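Local coordinates for protein putative oxidoreductase yhhX (Escherichia coli K-12, PDB 3F4L) that probably acts as an NADP-dependent oxidoreductase of the Gfo/Idh/MocA family, perhaps oxidising scyllo-inositol, at residues Val2-Thr14 against Val22-Arg36. Numbering follows the deposited sequence.
Sequences VINCAFIGFGKST and VLNRKDSWHVAHIFR
Ile3 and Trp29, paired on neighbouring parallel strands, show how a sheet face packs: Ile3 CB rides over the indole six-membered ring, 4.0 Å from its centroid in a CH-pi contact, and Ile3 CG2 presses on Trp29 CZ3 at 3.5 Å. Trp29 CG stands beside its own backbone N (chi1 -59°), which lays the indole along the isoleucine and brings Cys5 CB within 3.9 Å of Trp29 CE3. Without the indole, as with an alanine here, Ile3 and Cys5 would probably lose their shared wall, and a gap would open beside them. Further along this buried face, Val31 CG1 meets the edge of the Phe7 ring at Phe7 CD1 (4.0 Å), while Ile34 CG1 lies alongside Phe7 CB. The other face begins more loosely and nearer solvent: Asn4 ND2 merely approaches His30 CB at 3.5 Å, amide and imidazole planes 49° apart, and His33 turns its NE2 to Asp63. Farther on, Ile8 CG2 packs on Phe35 CD2. Seven backbone hydrogen bonds join the two segments; the register slips at a beta bulge, where Ala32 is the extra residue and buried His33 N finds no partner. With helix 12-22 between them, strands 3-8 and 29-35 form the first beta-alpha-beta crossover of a Rossmann fold.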
ATOM      1  N   VAL A   2     -42.771  13.996  13.310  1.00 29.71           N
ATOM      2  CA  VAL A   2     -41.955  13.102  14.187  1.00 30.23           C
ATOM      3  C   VAL A   2     -42.248  11.625  13.935  1.00 27.67           C
ATOM      4  O   VAL A   2     -43.396  11.195  13.999  1.00 29.37           O
ATOM      5  CB  VAL A   2     -42.217  13.392  15.684  1.00 32.46           C
ATOM      6  CG1 VAL A   2     -43.710  13.310  15.976  1.00 34.63           C
ATOM      7  CG2 VAL A   2     -41.465  12.391  16.558  1.00 33.03           C
ATOM      8  N   ILE A   3     -41.205  10.855  13.651  1.00 26.70           N
ATOM      9  CA  ILE A   3     -41.348   9.419  13.420  1.00 25.24           C
ATOM     10  C   ILE A   3     -40.983   8.691  14.705  1.00 23.85           C
ATOM     11  O   ILE A   3     -39.978   9.021  15.328  1.00 23.49           O
ATOM     12  CB  ILE A   3     -40.372   8.897  12.338  1.00 25.14           C
ATOM     13  CG1 ILE A   3     -40.568   9.662  11.032  1.00 26.63           C
ATOM     14  CG2 ILE A   3     -40.582   7.400  12.134  1.00 24.93           C
ATOM     15  CD1 ILE A   3     -39.666   9.187   9.906  1.00 27.33           C
ATOM     16  N   ASN A   4     -41.794   7.711  15.099  1.00 23.00           N
ATOM     17  CA  ASN A   4     -41.516   6.918  16.293  1.00 22.54           C
ATOM     18  C   ASN A   4     -40.659   5.725  15.887  1.00 23.35           C
ATOM     19  O   ASN A   4     -40.919   5.069  14.870  1.00 22.30           O
ATOM     20  CB  ASN A   4     -42.805   6.400  16.938  1.00 22.03           C
ATOM     21  CG  ASN A   4     -43.536   7.468  17.726  1.00 26.69           C
ATOM     22  OD1 ASN A   4     -44.399   7.164  18.570  1.00 24.91           O
ATOM     23  ND2 ASN A   4     -43.205   8.725  17.459  1.00 19.94           N
ATOM     24  N   CYS A   5     -39.631   5.448  16.678  1.00 21.83           N
ATOM     25  CA  CYS A   5     -38.764   4.324  16.388  1.00 19.57           C
ATOM     26  C   CYS A   5     -38.594   3.484  17.641  1.00 18.77           C
ATOM     27  O   CYS A   5     -39.072   3.854  18.723  1.00 18.79           O
ATOM     28  CB  CYS A   5     -37.406   4.822  15.881  1.00 21.30           C
ATOM     29  SG  CYS A   5     -36.493   5.899  17.033  1.00 20.56           S
ATOM     30  N   ALA A   6     -37.928   2.346  17.495  1.00 18.24           N
ATOM     31  CA  ALA A   6     -37.687   1.461  18.619  1.00 18.24           C
ATOM     32  C   ALA A   6     -36.386   0.698  18.420  1.00 19.01           C
ATOM     33  O   ALA A   6     -36.000   0.388  17.299  1.00 20.77           O
ATOM     34  CB  ALA A   6     -38.849   0.490  18.781  1.00 13.55           C
ATOM     35  N   PHE A   7     -35.704   0.396  19.515  1.00 18.21           N
ATOM     36  CA  PHE A   7     -34.459  -0.337  19.413  1.00 16.73           C
ATOM     37  C   PHE A   7     -34.554  -1.740  19.956  1.00 16.61           C
ATOM     38  O   PHE A   7     -35.175  -1.978  20.993  1.00 16.48           O
ATOM     39  CB  PHE A   7     -33.335   0.382  20.163  1.00 18.74           C
ATOM     40  CG  PHE A   7     -32.905   1.651  19.524  1.00 17.78           C
ATOM     41  CD1 PHE A   7     -33.650   2.814  19.684  1.00 18.64           C
ATOM     42  CD2 PHE A   7     -31.766   1.682  18.723  1.00 20.51           C
ATOM     43  CE1 PHE A   7     -33.262   3.995  19.049  1.00 19.49           C
ATOM     44  CE2 PHE A   7     -31.369   2.850  18.086  1.00 17.66           C
ATOM     45  CZ  PHE A   7     -32.114   4.008  18.246  1.00 18.80           C
ATOM     46  N   ILE A   8     -33.948  -2.675  19.232  1.00 13.53           N
ATOM     47  CA  ILE A   8     -33.879  -4.053  19.684  1.00 15.73           C
ATOM     48  C   ILE A   8     -32.434  -4.152  20.149  1.00 15.92           C
ATOM     49  O   ILE A   8     -31.508  -4.216  19.330  1.00 13.59           O
ATOM     50  CB  ILE A   8     -34.083  -5.068  18.549  1.00 14.84           C
ATOM     51  CG1 ILE A   8     -35.409  -4.808  17.829  1.00 17.16           C
ATOM     52  CG2 ILE A   8     -34.048  -6.476  19.119  1.00 16.06           C
ATOM     53  CD1 ILE A   8     -36.600  -4.846  18.717  1.00 24.05           C
ATOM     54  N   GLY A   9     -32.244  -4.141  21.461  1.00 15.46           N
ATOM     55  CA  GLY A   9     -30.913  -4.214  22.019  1.00 17.06           C
ATOM     56  C   GLY A   9     -30.569  -2.908  22.704  1.00 17.49           C
ATOM     57  O   GLY A   9     -30.842  -1.823  22.184  1.00 18.06           O
ATOM     58  N   PHE A  10     -29.974  -2.998  23.886  1.00 18.08           N
ATOM     59  CA  PHE A  10     -29.603  -1.793  24.610  1.00 20.75           C
ATOM     60  C   PHE A  10     -28.185  -1.920  25.150  1.00 20.95           C
ATOM     61  O   PHE A  10     -27.954  -1.791  26.345  1.00 25.14           O
ATOM     62  CB  PHE A  10     -30.587  -1.540  25.758  1.00 17.32           C
ATOM     63  CG  PHE A  10     -30.421  -0.195  26.410  1.00 17.58           C
ATOM     64  CD1 PHE A  10     -30.378   0.960  25.642  1.00 13.43           C
ATOM     65  CD2 PHE A  10     -30.341  -0.080  27.795  1.00 17.20           C
ATOM     66  CE1 PHE A  10     -30.261   2.215  26.238  1.00 16.27           C
ATOM     67  CE2 PHE A  10     -30.226   1.171  28.402  1.00 13.60           C
ATOM     68  CZ  PHE A  10     -30.187   2.320  27.616  1.00 13.98           C
ATOM     69  N   GLY A  11     -27.241  -2.194  24.259  1.00 22.09           N
ATOM     70  CA  GLY A  11     -25.857  -2.330  24.671  1.00 24.07           C
ATOM     71  C   GLY A  11     -25.093  -1.041  24.425  1.00 24.50           C
ATOM     72  O   GLY A  11     -25.686   0.040  24.312  1.00 22.60           O
ATOM     73  N   LYS A  12     -23.773  -1.156  24.333  1.00 24.37           N
ATOM     74  CA  LYS A  12     -22.932   0.005  24.100  1.00 26.16           C
ATOM     75  C   LYS A  12     -23.187   0.679  22.764  1.00 24.55           C
ATOM     76  O   LYS A  12     -23.223   1.904  22.684  1.00 22.80           O
ATOM     77  CB  LYS A  12     -21.460  -0.383  24.212  1.00 29.26           C
ATOM     78  CG  LYS A  12     -20.968  -0.447  25.645  1.00 35.10           C
ATOM     79  CD  LYS A  12     -20.987   0.948  26.262  1.00 37.68           C
ATOM     80  CE  LYS A  12     -20.378   0.966  27.655  1.00 40.76           C
ATOM     81  NZ  LYS A  12     -20.316   2.351  28.204  1.00 40.76           N
ATOM     82  N   SER A  13     -23.365  -0.110  21.714  1.00 22.96           N
ATOM     83  CA  SER A  13     -23.605   0.480  20.407  1.00 26.13           C
ATOM     84  C   SER A  13     -24.835   1.388  20.448  1.00 22.80           C
ATOM     85  O   SER A  13     -24.813   2.491  19.926  1.00 21.48           O
ATOM     86  CB  SER A  13     -23.807  -0.607  19.353  1.00 26.87           C
ATOM     87  OG  SER A  13     -24.971  -1.355  19.636  1.00 35.74           O
ATOM     88  N   THR A  14     -25.906   0.921  21.077  1.00 22.17           N
ATOM     89  CA  THR A  14     -27.127   1.711  21.164  1.00 21.13           C
ATOM     90  C   THR A  14     -26.930   3.020  21.946  1.00 22.41           C
ATOM     91  O   THR A  14     -27.385   4.080  21.513  1.00 22.53           O
ATOM     92  CB  THR A  14     -28.255   0.898  21.837  1.00 20.57           C
ATOM     93  OG1 THR A  14     -28.416  -0.349  21.151  1.00 25.01           O
ATOM     94  CG2 THR A  14     -29.569   1.667  21.805  1.00 22.52           C
ATOM     95  N   VAL A  22     -29.928  10.421  17.978  1.00 15.11           N
ATOM     96  CA  VAL A  22     -31.372  10.378  17.867  1.00 15.31           C
ATOM     97  C   VAL A  22     -32.039  11.296  18.882  1.00 17.01           C
ATOM     98  O   VAL A  22     -33.028  11.965  18.566  1.00 16.81           O
ATOM     99  CB  VAL A  22     -31.883   8.934  18.046  1.00 13.93           C
ATOM    100  CG1 VAL A  22     -33.423   8.913  18.089  1.00 12.55           C
ATOM    101  CG2 VAL A  22     -31.377   8.082  16.889  1.00 13.17           C
ATOM    102  N   LEU A  23     -31.497  11.342  20.099  1.00 18.38           N
ATOM    103  CA  LEU A  23     -32.068  12.194  21.138  1.00 18.30           C
ATOM    104  C   LEU A  23     -31.791  13.676  20.863  1.00 20.18           C
ATOM    105  O   LEU A  23     -32.314  14.548  21.553  1.00 18.63           O
ATOM    106  CB  LEU A  23     -31.527  11.792  22.517  1.00 15.77           C
ATOM    107  CG  LEU A  23     -31.775  10.326  22.894  1.00 18.67           C
ATOM    108  CD1 LEU A  23     -31.082   9.997  24.228  1.00 19.84           C
ATOM    109  CD2 LEU A  23     -33.280  10.067  22.986  1.00 18.09           C
ATOM    110  N   ASN A  24     -30.968  13.960  19.857  1.00 21.39           N
ATOM    111  CA  ASN A  24     -30.672  15.347  19.498  1.00 23.99           C
ATOM    112  C   ASN A  24     -31.609  15.774  18.354  1.00 24.76           C
ATOM    113  O   ASN A  24     -31.531  16.906  17.858  1.00 24.77           O
ATOM    114  CB  ASN A  24     -29.220  15.481  19.037  1.00 26.89           C
ATOM    115  CG  ASN A  24     -28.527  16.708  19.619  1.00 32.51           C
ATOM    116  OD1 ASN A  24     -29.074  17.817  19.617  1.00 31.99           O
ATOM    117  ND2 ASN A  24     -27.308  16.513  20.109  1.00 33.76           N
ATOM    118  N   ARG A  25     -32.482  14.858  17.936  1.00 21.77           N
ATOM    119  CA  ARG A  25     -33.426  15.124  16.851  1.00 20.78           C
ATOM    120  C   ARG A  25     -34.869  14.887  17.297  1.00 21.30           C
ATOM    121  O   ARG A  25     -35.658  14.293  16.564  1.00 20.93           O
ATOM    122  CB  ARG A  25     -33.101  14.224  15.645  1.00 21.88           C
ATOM    123  CG  ARG A  25     -31.675  14.415  15.091  1.00 23.05           C
ATOM    124  CD  ARG A  25     -31.303  13.364  14.049  1.00 21.42           C
ATOM    125  NE  ARG A  25     -29.905  13.472  13.628  1.00 29.59           N
ATOM    126  CZ  ARG A  25     -29.381  14.530  13.021  1.00 27.94           C
ATOM    127  NH1 ARG A  25     -30.142  15.583  12.757  1.00 36.82           N
ATOM    128  NH2 ARG A  25     -28.101  14.547  12.681  1.00 29.16           N
ATOM    129  N   LYS A  26     -35.212  15.354  18.495  1.00 19.27           N
ATOM    130  CA  LYS A  26     -36.561  15.174  19.023  1.00 21.68           C
ATOM    131  C   LYS A  26     -37.670  15.761  18.142  1.00 21.08           C
ATOM    132  O   LYS A  26     -38.830  15.379  18.270  1.00 19.12           O
ATOM    133  CB  LYS A  26     -36.656  15.764  20.437  1.00 22.08           C
ATOM    134  CG  LYS A  26     -35.764  15.076  21.470  1.00 25.19           C
ATOM    135  CD  LYS A  26     -36.603  14.367  22.531  1.00 26.72           C
ATOM    136  CE  LYS A  26     -35.748  13.579  23.517  1.00 25.94           C
ATOM    137  NZ  LYS A  26     -34.848  14.439  24.326  1.00 25.44           N
ATOM    138  N   ASP A  27     -37.326  16.698  17.262  1.00 23.60           N
ATOM    139  CA  ASP A  27     -38.333  17.280  16.380  1.00 26.92           C
ATOM    140  C   ASP A  27     -38.560  16.398  15.155  1.00 25.69           C
ATOM    141  O   ASP A  27     -39.515  16.609  14.400  1.00 23.49           O
ATOM    142  CB  ASP A  27     -37.921  18.694  15.938  1.00 32.65           C
ATOM    143  CG  ASP A  27     -36.426  18.820  15.700  1.00 39.45           C
ATOM    144  OD1 ASP A  27     -35.850  17.943  15.016  1.00 43.79           O
ATOM    145  OD2 ASP A  27     -35.825  19.802  16.197  1.00 45.00           O
ATOM    146  N   SER A  28     -37.693  15.401  14.978  1.00 22.64           N
ATOM    147  CA  SER A  28     -37.776  14.478  13.846  1.00 23.53           C
ATOM    148  C   SER A  28     -38.115  13.053  14.275  1.00 22.95           C
ATOM    149  O   SER A  28     -38.880  12.354  13.603  1.00 23.24           O
ATOM    150  CB  SER A  28     -36.439  14.446  13.097  1.00 23.43           C
ATOM    151  OG  SER A  28     -36.014  15.750  12.758  1.00 32.27           O
ATOM    152  N   TRP A  29     -37.539  12.625  15.396  1.00 19.88           N
ATOM    153  CA  TRP A  29     -37.760  11.278  15.897  1.00 19.17           C
ATOM    154  C   TRP A  29     -38.084  11.207  17.382  1.00 19.19           C
ATOM    155  O   TRP A  29     -37.666  12.059  18.164  1.00 19.43           O
ATOM    156  CB  TRP A  29     -36.519  10.419  15.668  1.00 18.48           C
ATOM    157  CG  TRP A  29     -36.103  10.288  14.254  1.00 17.19           C
ATOM    158  CD1 TRP A  29     -35.399  11.193  13.512  1.00 16.83           C
ATOM    159  CD2 TRP A  29     -36.354   9.173  13.404  1.00 16.07           C
ATOM    160  NE1 TRP A  29     -35.190  10.701  12.242  1.00 17.10           N
ATOM    161  CE2 TRP A  29     -35.767   9.461  12.151  1.00 16.62           C
ATOM    162  CE3 TRP A  29     -37.020   7.951  13.578  1.00 16.08           C
ATOM    163  CZ2 TRP A  29     -35.825   8.569  11.073  1.00 15.93           C
ATOM    164  CZ3 TRP A  29     -37.079   7.065  12.506  1.00 17.17           C
ATOM    165  CH2 TRP A  29     -36.483   7.381  11.270  1.00 13.38           C
ATOM    166  N   HIS A  30     -38.814  10.160  17.752  1.00 16.64           N
ATOM    167  CA  HIS A  30     -39.185   9.898  19.137  1.00 19.01           C
ATOM    168  C   HIS A  30     -38.959   8.414  19.405  1.00 18.36           C
ATOM    169  O   HIS A  30     -39.526   7.561  18.715  1.00 18.83           O
ATOM    170  CB  HIS A  30     -40.658  10.230  19.400  1.00 19.23           C
ATOM    171  CG  HIS A  30     -41.115   9.815  20.763  1.00 19.22           C
ATOM    172  ND1 HIS A  30     -41.849   8.672  20.985  1.00 21.94           N
ATOM    173  CD2 HIS A  30     -40.863  10.344  21.983  1.00 20.59           C
ATOM    174  CE1 HIS A  30     -42.027   8.510  22.284  1.00 21.52           C
ATOM    175  NE2 HIS A  30     -41.437   9.510  22.912  1.00 18.75           N
ATOM    176  N   VAL A  31     -38.118   8.105  20.388  1.00 16.58           N
ATOM    177  CA  VAL A  31     -37.833   6.712  20.726  1.00 19.28           C
ATOM    178  C   VAL A  31     -38.947   6.210  21.626  1.00 20.24           C
ATOM    179  O   VAL A  31     -38.991   6.526  22.814  1.00 22.53           O
ATOM    180  CB  VAL A  31     -36.467   6.580  21.449  1.00 20.33           C
ATOM    181  CG1 VAL A  31     -36.193   5.111  21.807  1.00 18.86           C
ATOM    182  CG2 VAL A  31     -35.360   7.118  20.542  1.00 19.39           C
ATOM    183  N   ALA A  32     -39.846   5.421  21.053  1.00 22.27           N
ATOM    184  CA  ALA A  32     -40.994   4.914  21.796  1.00 23.09           C
ATOM    185  C   ALA A  32     -40.704   3.705  22.669  1.00 22.48           C
ATOM    186  O   ALA A  32     -41.234   3.598  23.772  1.00 24.36           O
ATOM    187  CB  ALA A  32     -42.127   4.591  20.831  1.00 21.17           C
ATOM    188  N   HIS A  33     -39.865   2.799  22.176  1.00 19.96           N
ATOM    189  CA  HIS A  33     -39.537   1.593  22.923  1.00 19.02           C
ATOM    190  C   HIS A  33     -38.093   1.178  22.735  1.00 16.57           C
ATOM    191  O   HIS A  33     -37.470   1.453  21.715  1.00 14.32           O
ATOM    192  CB  HIS A  33     -40.359   0.399  22.441  1.00 18.24           C
ATOM    193  CG  HIS A  33     -41.829   0.651  22.360  1.00 21.68           C
ATOM    194  ND1 HIS A  33     -42.662   0.563  23.452  1.00 25.53           N
ATOM    195  CD2 HIS A  33     -42.618   0.964  21.306  1.00 21.16           C
ATOM    196  CE1 HIS A  33     -43.905   0.810  23.074  1.00 25.85           C
ATOM    197  NE2 HIS A  33     -43.904   1.055  21.776  1.00 24.34           N
ATOM    198  N   ILE A  34     -37.587   0.480  23.736  1.00 17.13           N
ATOM    199  CA  ILE A  34     -36.263  -0.092  23.670  1.00 15.93           C
ATOM    200  C   ILE A  34     -36.406  -1.457  24.307  1.00 18.56           C
ATOM    201  O   ILE A  34     -36.677  -1.574  25.499  1.00 18.29           O
ATOM    202  CB  ILE A  34     -35.205   0.736  24.406  1.00 15.68           C
ATOM    203  CG1 ILE A  34     -34.880   1.997  23.590  1.00 12.84           C
ATOM    204  CG2 ILE A  34     -33.926  -0.107  24.585  1.00 16.08           C
ATOM    205  CD1 ILE A  34     -33.718   2.806  24.151  1.00 13.00           C
ATOM    206  N   PHE A  35     -36.277  -2.486  23.476  1.00 17.90           N
ATOM    207  CA  PHE A  35     -36.362  -3.866  23.914  1.00 20.42           C
ATOM    208  C   PHE A  35     -34.982  -4.342  24.338  1.00 20.20           C
ATOM    209  O   PHE A  35     -33.972  -3.913  23.783  1.00 19.72           O
ATOM    210  CB  PHE A  35     -36.856  -4.754  22.769  1.00 20.22           C
ATOM    211  CG  PHE A  35     -36.610  -6.227  22.988  1.00 23.26           C
ATOM    212  CD1 PHE A  35     -37.518  -7.003  23.701  1.00 24.24           C
ATOM    213  CD2 PHE A  35     -35.453  -6.833  22.500  1.00 23.56           C
ATOM    214  CE1 PHE A  35     -37.272  -8.362  23.924  1.00 25.34           C
ATOM    215  CE2 PHE A  35     -35.199  -8.187  22.718  1.00 24.86           C
ATOM    216  CZ  PHE A  35     -36.110  -8.952  23.431  1.00 23.67           C
ATOM    217  N   ARG A  36     -34.954  -5.214  25.337  1.00 20.00           N
ATOM    218  CA  ARG A  36     -33.723  -5.826  25.822  1.00 23.75           C
ATOM    219  C   ARG A  36     -34.123  -7.080  26.577  1.00 23.87           C
ATOM    220  O   ARG A  36     -35.149  -7.100  27.258  1.00 24.80           O
ATOM    221  CB  ARG A  36     -32.915  -4.882  26.729  1.00 25.56           C
ATOM    222  CG  ARG A  36     -33.708  -3.794  27.432  1.00 29.00           C
ATOM    223  CD  ARG A  36     -33.905  -4.072  28.901  1.00 33.15           C
ATOM    224  NE  ARG A  36     -35.227  -4.605  29.193  1.00 35.71           N
ATOM    225  CZ  ARG A  36     -36.008  -4.164  30.174  1.00 35.85           C
ATOM    226  NH1 ARG A  36     -35.605  -3.176  30.959  1.00 40.54           N
ATOM    227  NH2 ARG A  36     -37.196  -4.710  30.371  1.00 36.51           N
TER